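Local structure of Zn-dependent hydrolase of metallo-beta-lactamase superfamily TM0207 (1VJN) at residues 147-152 and 180-185; 19-24 and 171-176. The protein is a putative zinc-dependent hydrolase of the metallo-beta-lactamase superfamily, whose natural substrate is not established. All blocks are in the same frame, centred on the assembly; numbering follows the deposited sequence.

Interaction 1. Residues 147-152 and 180-185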
loop_
_atom_site.group_PDB
_atom_site.type_symbol
_atom_site.label_atom_id
_atom_site.label_comp_id
_atom_site.label_asym_id
_atom_site.label_seq_id
_atom_site.Cartn_x
_atom_site.Cartn_y
_atom_site.Cartn_z
ATOM N N GLY A 147 8.411 -6.940 6.917
ATOM C CA GLY A 147 9.340 -8.078 6.950
ATOM C C GLY A 147 10.730 -7.842 7.529
ATOM O O GLY A 147 11.436 -8.819 7.781
ATOM N N GLY A 148 11.176 -6.584 7.648
ATOM C CA GLY A 148 12.363 -6.246 8.482
ATOM C C GLY A 148 13.820 -6.114 8.009
ATOM O O GLY A 148 14.669 -5.507 8.720
ATOM N N THR A 149 14.163 -6.656 6.865
ATOM C CA THR A 149 15.582 -6.575 6.415
ATOM C C THR A 149 15.675 -5.661 5.189
ATOM O O THR A 149 16.442 -4.708 5.155
ATOM C CB THR A 149 16.016 -7.994 6.060
ATOM O OG1 THR A 149 16.109 -8.739 7.267
ATOM C CG2 THR A 149 17.418 -8.084 5.477
ATOM N N TYR A 150 14.839 -5.970 4.197
ATOM C CA TYR A 150 14.738 -5.258 2.920
ATOM C C TYR A 150 13.816 -4.040 3.053
ATOM O O TYR A 150 13.813 -3.159 2.206
ATOM C CB TYR A 150 14.166 -6.216 1.871
ATOM C CG TYR A 150 14.918 -7.502 1.925
ATOM C CD1 TYR A 150 16.249 -7.557 1.520
ATOM C CD2 TYR A 150 14.340 -8.652 2.469
ATOM C CE1 TYR A 150 16.978 -8.741 1.606
ATOM C CE2 TYR A 150 15.047 -9.831 2.557
ATOM C CZ TYR A 150 16.367 -9.878 2.130
ATOM O OH TYR A 150 17.082 -11.056 2.236
ATOM N N THR A 151 13.009 -4.036 4.101
ATOM C CA THR A 151 12.146 -2.920 4.455
ATOM C C THR A 151 12.207 -2.767 5.944
ATOM O O THR A 151 12.929 -3.471 6.630
ATOM C CB THR A 151 10.670 -3.201 4.043
ATOM O OG1 THR A 151 10.126 -4.295 4.815
ATOM C CG2 THR A 151 10.572 -3.670 2.569
ATOM N N ILE A 152 11.389 -1.879 6.460
ATOM C CA ILE A 152 11.183 -1.777 7.884
ATOM C C ILE A 152 10.602 -3.070 8.417
ATOM O O ILE A 152 10.044 -3.876 7.659
ATOM C CB ILE A 152 10.269 -0.598 8.232
ATOM C CG1 ILE A 152 8.982 -0.574 7.384
ATOM C CG2 ILE A 152 11.008 0.716 7.993
ATOM C CD1 ILE A 152 7.938 0.465 7.857
ATOM N N LYS A 180 10.859 -16.325 1.757
ATOM C CA LYS A 180 11.077 -16.441 3.188
ATOM C C LYS A 180 12.424 -15.928 3.735
ATOM O O LYS A 180 12.465 -15.499 4.884
ATOM C CB LYS A 180 10.833 -17.890 3.642
ATOM C CG LYS A 180 11.564 -18.956 2.861
ATOM C CD LYS A 180 11.000 -20.353 3.089
ATOM C CE LYS A 180 12.032 -21.427 2.654
ATOM N NZ LYS A 180 11.818 -22.806 3.215
ATOM N N PHE A 181 13.493 -15.962 2.920
ATOM C CA PHE A 181 14.846 -15.627 3.368
ATOM C C PHE A 181 14.938 -14.221 3.961
ATOM O O PHE A 181 14.634 -13.212 3.303
ATOM C CB PHE A 181 15.857 -15.807 2.230
ATOM C CG PHE A 181 17.266 -15.897 2.701
ATOM C CD1 PHE A 181 17.814 -17.104 3.071
ATOM C CD2 PHE A 181 18.045 -14.747 2.788
ATOM C CE1 PHE A 181 19.117 -17.175 3.538
ATOM C CE2 PHE A 181 19.361 -14.810 3.252
ATOM C CZ PHE A 181 19.886 -16.014 3.622
ATOM N N ASN A 182 15.326 -14.172 5.227
ATOM C CA ASN A 182 15.390 -12.924 5.970
ATOM C C ASN A 182 14.131 -12.111 5.939
ATOM O O ASN A 182 14.193 -10.867 5.832
ATOM C CB ASN A 182 16.524 -12.035 5.443
ATOM C CG ASN A 182 17.831 -12.386 6.019
ATOM O OD1 ASN A 182 17.917 -12.950 7.115
ATOM N ND2 ASN A 182 18.876 -12.040 5.312
ATOM N N LEU A 183 12.982 -12.770 6.017
ATOM C CA LEU A 183 11.729 -12.047 6.141
ATOM C C LEU A 183 10.996 -12.548 7.380
ATOM O O LEU A 183 10.833 -13.734 7.539
ATOM C CB LEU A 183 10.855 -12.305 4.947
ATOM C CG LEU A 183 11.176 -11.666 3.628
ATOM C CD1 LEU A 183 10.085 -12.065 2.664
ATOM C CD2 LEU A 183 11.246 -10.143 3.793
ATOM N N LEU A 184 10.527 -11.637 8.225
ATOM C CA LEU A 184 9.813 -12.017 9.432
ATOM C C LEU A 184 8.372 -12.382 9.106
ATOM O O LEU A 184 7.801 -11.891 8.128
ATOM C CB LEU A 184 9.841 -10.870 10.435
ATOM C CG LEU A 184 11.227 -10.480 10.967
ATOM C CD1 LEU A 184 11.194 -9.146 11.702
ATOM C CD2 LEU A 184 11.837 -11.594 11.868
ATOM N N PRO A 185 7.775 -13.248 9.921
ATOM C CA PRO A 185 6.375 -13.566 9.770
ATOM C C PRO A 185 5.477 -12.365 10.121
ATOM O O PRO A 185 5.873 -11.525 10.904
ATOM C CB PRO A 185 6.171 -14.702 10.756
ATOM C CG PRO A 185 7.189 -14.481 11.779
ATOM C CD PRO A 185 8.395 -14.005 11.030
HETATM O O HOH W 1 13.831 -9.455 8.627
#
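Two surface loops meet here, one running from strand 141-145 to helix 154-163 (147-152), the other from strand 168-172 to helix 187-190 (180-185); the two strands are parallel neighbours in the eight-stranded sheet of the metallo-beta-lactamase fold. Their one firm direct hydrogen bond runs from Leu184 N to Gly147 O, 3.0 Å long and nearly straight (165°), in the carbonyl plane on a lone pair. The same oxygen also accepts from a water, with its O 2.6 Å from Gly147 O. That water takes the hydroxyl proton of Thr149, OG1 lying 2.7 Å from it, and spends its other proton on Asn182 O, so one molecule bridges both loops. Thr149 OG1 stands beside its own backbone N, while CG2, anti to that N, lies over the centre of one face of the Tyr150 ring. The ring, with CG anti to the carbonyl carbon (chi1 -49°), reaches across with its edge: CD2 lies 3.7 Å from Leu183 CD2, and OH is 3.4 Å from Phe181 O, at best a weak hydrogen bond whose proton may go elsewhere. Asn182 CB packs against the same hydroxyl. Each loop is also braced internally. Leu183 N to Lys180 O (3.0 Å) closes a type II beta turn with Asn182 in the left-handed helical region, and Ile152 O accepts from both Gly148 N and Thr151 OG1. Across the contact Gly147 O thus takes two donors, and beside its one strong direct link the polar joining passes mainly through a water.

Interaction 2. Residues 19-24 and 171-176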
loop_
_atom_site.group_PDB
_atom_site.type_symbol
_atom_site.label_atom_id
_atom_site.label_comp_id
_atom_site.label_asym_id
_atom_site.label_seq_id
_atom_site.Cartn_x
_atom_site.Cartn_y
_atom_site.Cartn_z
ATOM N N GLY A 19 -1.015 -10.092 -4.414
ATOM C CA GLY A 19 0.242 -10.618 -3.895
ATOM C C GLY A 19 1.368 -9.616 -4.007
ATOM O O GLY A 19 1.257 -8.641 -4.715
ATOM N N HIS A 20 2.480 -9.865 -3.312
ATOM C CA HIS A 20 3.581 -8.954 -3.318
ATOM C C HIS A 20 3.062 -7.551 -2.890
ATOM O O HIS A 20 2.427 -7.472 -1.870
ATOM C CB HIS A 20 4.326 -9.020 -4.650
ATOM C CG HIS A 20 4.944 -10.367 -4.933
ATOM N ND1 HIS A 20 6.034 -10.851 -4.234
ATOM C CD2 HIS A 20 4.623 -11.328 -5.829
ATOM C CE1 HIS A 20 6.355 -12.046 -4.689
ATOM N NE2 HIS A 20 5.518 -12.356 -5.662
ATOM N N ALA A 21 3.335 -6.472 -3.616
ATOM C CA ALA A 21 2.856 -5.114 -3.210
ATOM C C ALA A 21 1.761 -4.629 -4.192
ATOM O O ALA A 21 1.469 -3.440 -4.258
ATOM C CB ALA A 21 4.015 -4.134 -3.215
ATOM N N CYS A 22 1.201 -5.579 -4.941
ATOM C CA CYS A 22 0.176 -5.336 -5.977
ATOM C C CYS A 22 -1.267 -5.443 -5.495
ATOM O O CYS A 22 -1.773 -6.515 -5.177
ATOM C CB CYS A 22 0.362 -6.284 -7.141
ATOM S SG CYS A 22 -0.812 -5.921 -8.471
ATOM N N PHE A 23 -1.906 -4.290 -5.433
ATOM C CA PHE A 23 -3.287 -4.117 -5.064
ATOM C C PHE A 23 -4.061 -3.374 -6.142
ATOM O O PHE A 23 -3.515 -2.471 -6.793
ATOM C CB PHE A 23 -3.354 -3.231 -3.820
ATOM C CG PHE A 23 -2.684 -3.809 -2.611
ATOM C CD1 PHE A 23 -1.309 -3.694 -2.441
ATOM C CD2 PHE A 23 -3.428 -4.411 -1.626
ATOM C CE1 PHE A 23 -0.680 -4.226 -1.328
ATOM C CE2 PHE A 23 -2.803 -4.932 -0.499
ATOM C CZ PHE A 23 -1.432 -4.838 -0.353
ATOM N N ALA A 24 -5.314 -3.748 -6.331
ATOM C CA ALA A 24 -6.257 -2.912 -7.091
ATOM C C ALA A 24 -7.114 -2.205 -6.069
ATOM O O ALA A 24 -7.714 -2.853 -5.179
ATOM C CB ALA A 24 -7.124 -3.721 -8.081
ATOM N N PRO A 171 -0.686 -5.052 6.541
ATOM C CA PRO A 171 0.757 -5.381 6.389
ATOM C C PRO A 171 1.058 -6.056 5.031
ATOM O O PRO A 171 0.187 -6.728 4.424
ATOM C CB PRO A 171 1.029 -6.388 7.524
ATOM C CG PRO A 171 -0.344 -7.050 7.795
ATOM C CD PRO A 171 -1.379 -5.961 7.505
HETATM N N MSE A 172 2.276 -5.904 4.558
HETATM C CA MSE A 172 2.690 -6.645 3.375
HETATM C C MSE A 172 4.164 -6.906 3.536
HETATM O O MSE A 172 4.745 -6.480 4.531
HETATM C CB MSE A 172 2.413 -5.862 2.094
HETATM C CG MSE A 172 2.999 -4.472 2.110
HETATM SE SE MSE A 172 2.449 -3.326 0.551
HETATM C CE MSE A 172 3.530 -1.752 1.061
ATOM N N HIS A 173 4.741 -7.632 2.575
ATOM C CA HIS A 173 6.200 -7.825 2.486
ATOM C C HIS A 173 6.683 -8.637 3.702
ATOM O O HIS A 173 7.607 -8.214 4.380
ATOM C CB HIS A 173 6.990 -6.484 2.482
ATOM C CG HIS A 173 7.001 -5.752 1.180
ATOM N ND1 HIS A 173 6.410 -4.509 1.020
ATOM C CD2 HIS A 173 7.586 -6.043 -0.004
ATOM C CE1 HIS A 173 6.604 -4.084 -0.215
ATOM N NE2 HIS A 173 7.303 -5.003 -0.861
ATOM N N TYR A 174 6.031 -9.766 3.991
ATOM C CA TYR A 174 6.395 -10.633 5.101
ATOM C C TYR A 174 6.604 -12.058 4.580
ATOM O O TYR A 174 6.420 -12.276 3.385
ATOM C CB TYR A 174 5.307 -10.580 6.199
ATOM C CG TYR A 174 3.895 -10.690 5.725
ATOM C CD1 TYR A 174 3.353 -11.909 5.461
ATOM C CD2 TYR A 174 3.068 -9.563 5.620
ATOM C CE1 TYR A 174 2.065 -12.039 5.038
ATOM C CE2 TYR A 174 1.752 -9.689 5.250
ATOM C CZ TYR A 174 1.261 -10.944 4.943
ATOM O OH TYR A 174 -0.030 -11.137 4.523
ATOM N N LYS A 175 6.997 -12.989 5.474
ATOM C CA LYS A 175 7.258 -14.374 5.150
ATOM C C LYS A 175 6.030 -15.038 4.563
ATOM O O LYS A 175 4.947 -14.974 5.170
ATOM C CB LYS A 175 7.695 -15.176 6.385
ATOM C CG LYS A 175 8.400 -16.432 6.049
ATOM C CD LYS A 175 8.794 -17.273 7.319
ATOM C CE LYS A 175 9.840 -16.581 8.202
ATOM N NZ LYS A 175 11.155 -16.307 7.508
ATOM N N THR A 176 6.239 -15.644 3.387
ATOM C CA THR A 176 5.265 -16.506 2.699
ATOM C C THR A 176 5.909 -17.847 2.459
ATOM O O THR A 176 7.072 -18.035 2.789
ATOM C CB THR A 176 4.812 -15.866 1.329
ATOM O OG1 THR A 176 5.925 -15.742 0.424
ATOM C CG2 THR A 176 4.345 -14.439 1.507
HETATM O O HOH W 2 3.596 -8.408 0.232
#
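The alpha-beta/beta-alpha sandwich of the metallo-beta-lactamase fold closes here between its two beta sheets: strand 22-27 belongs to one, strand 168-172 to the other. The His173 loop leaves strand 168-172 at the rim of the sandwich, the edge on which relatives build their metal site; a corresponding role for His173 is plausible but not established. At the centre lies Met172, a selenomethionine. Its CB points toward segment 19-24, CG takes the crowded position between backbone N and carbonyl carbon (chi1 53°), and the extended chain brings SE to the Phe23 ring. There SE meets the ring edge in a Met-aromatic contact, 3.8 Å from Phe23 CE1, and lies 75° off the ring normal as seen from the ring centre. Phe23, whose CB points toward segment 171-176, also stacks on Trp17 and packs on Leu143. Next to this pair the methyl of Ala21 fills the next position, its CB 4.2 Å from Met172 SE and 4.0 Å from His173 CE1, approaching the imidazole obliquely. Ala21 sits in a type II' turn from Gly19 to Cys22, closed by Cys22 N to Gly19 O at 3.1 Å; His20, second residue of the turn, has the positive phi (55°) of this turn type. The backbones make no direct hydrogen bond with each other. His20, whose CB points away, contributes its carbonyl instead, and a single water spans the gap, donating to His20 O at 2.6 Å and accepting from His173 N at 2.7 Å.

How the interactions relate
Interaction 2 is buried, its centre about 8 Å from the centre of the chain, whereas interaction 1 lies about 17 Å out on the surface. The segments alternate along the chain, and the region after strand 168-172 serves both: Met172 and His173 face the other sheet, and 180-185 faces the neighbouring loop. The two contacts meet directly, because Lys175 N and NZ probably donate to Leu184 O and Leu183 O, joining the His173 loop to the turn and the residue after it. Their chemistry follows their place: apolar carbon and selenium between the sheets, carbonyls and hydroxyls at the surface. Each nevertheless uses one water to bridge backbone groups across its gap.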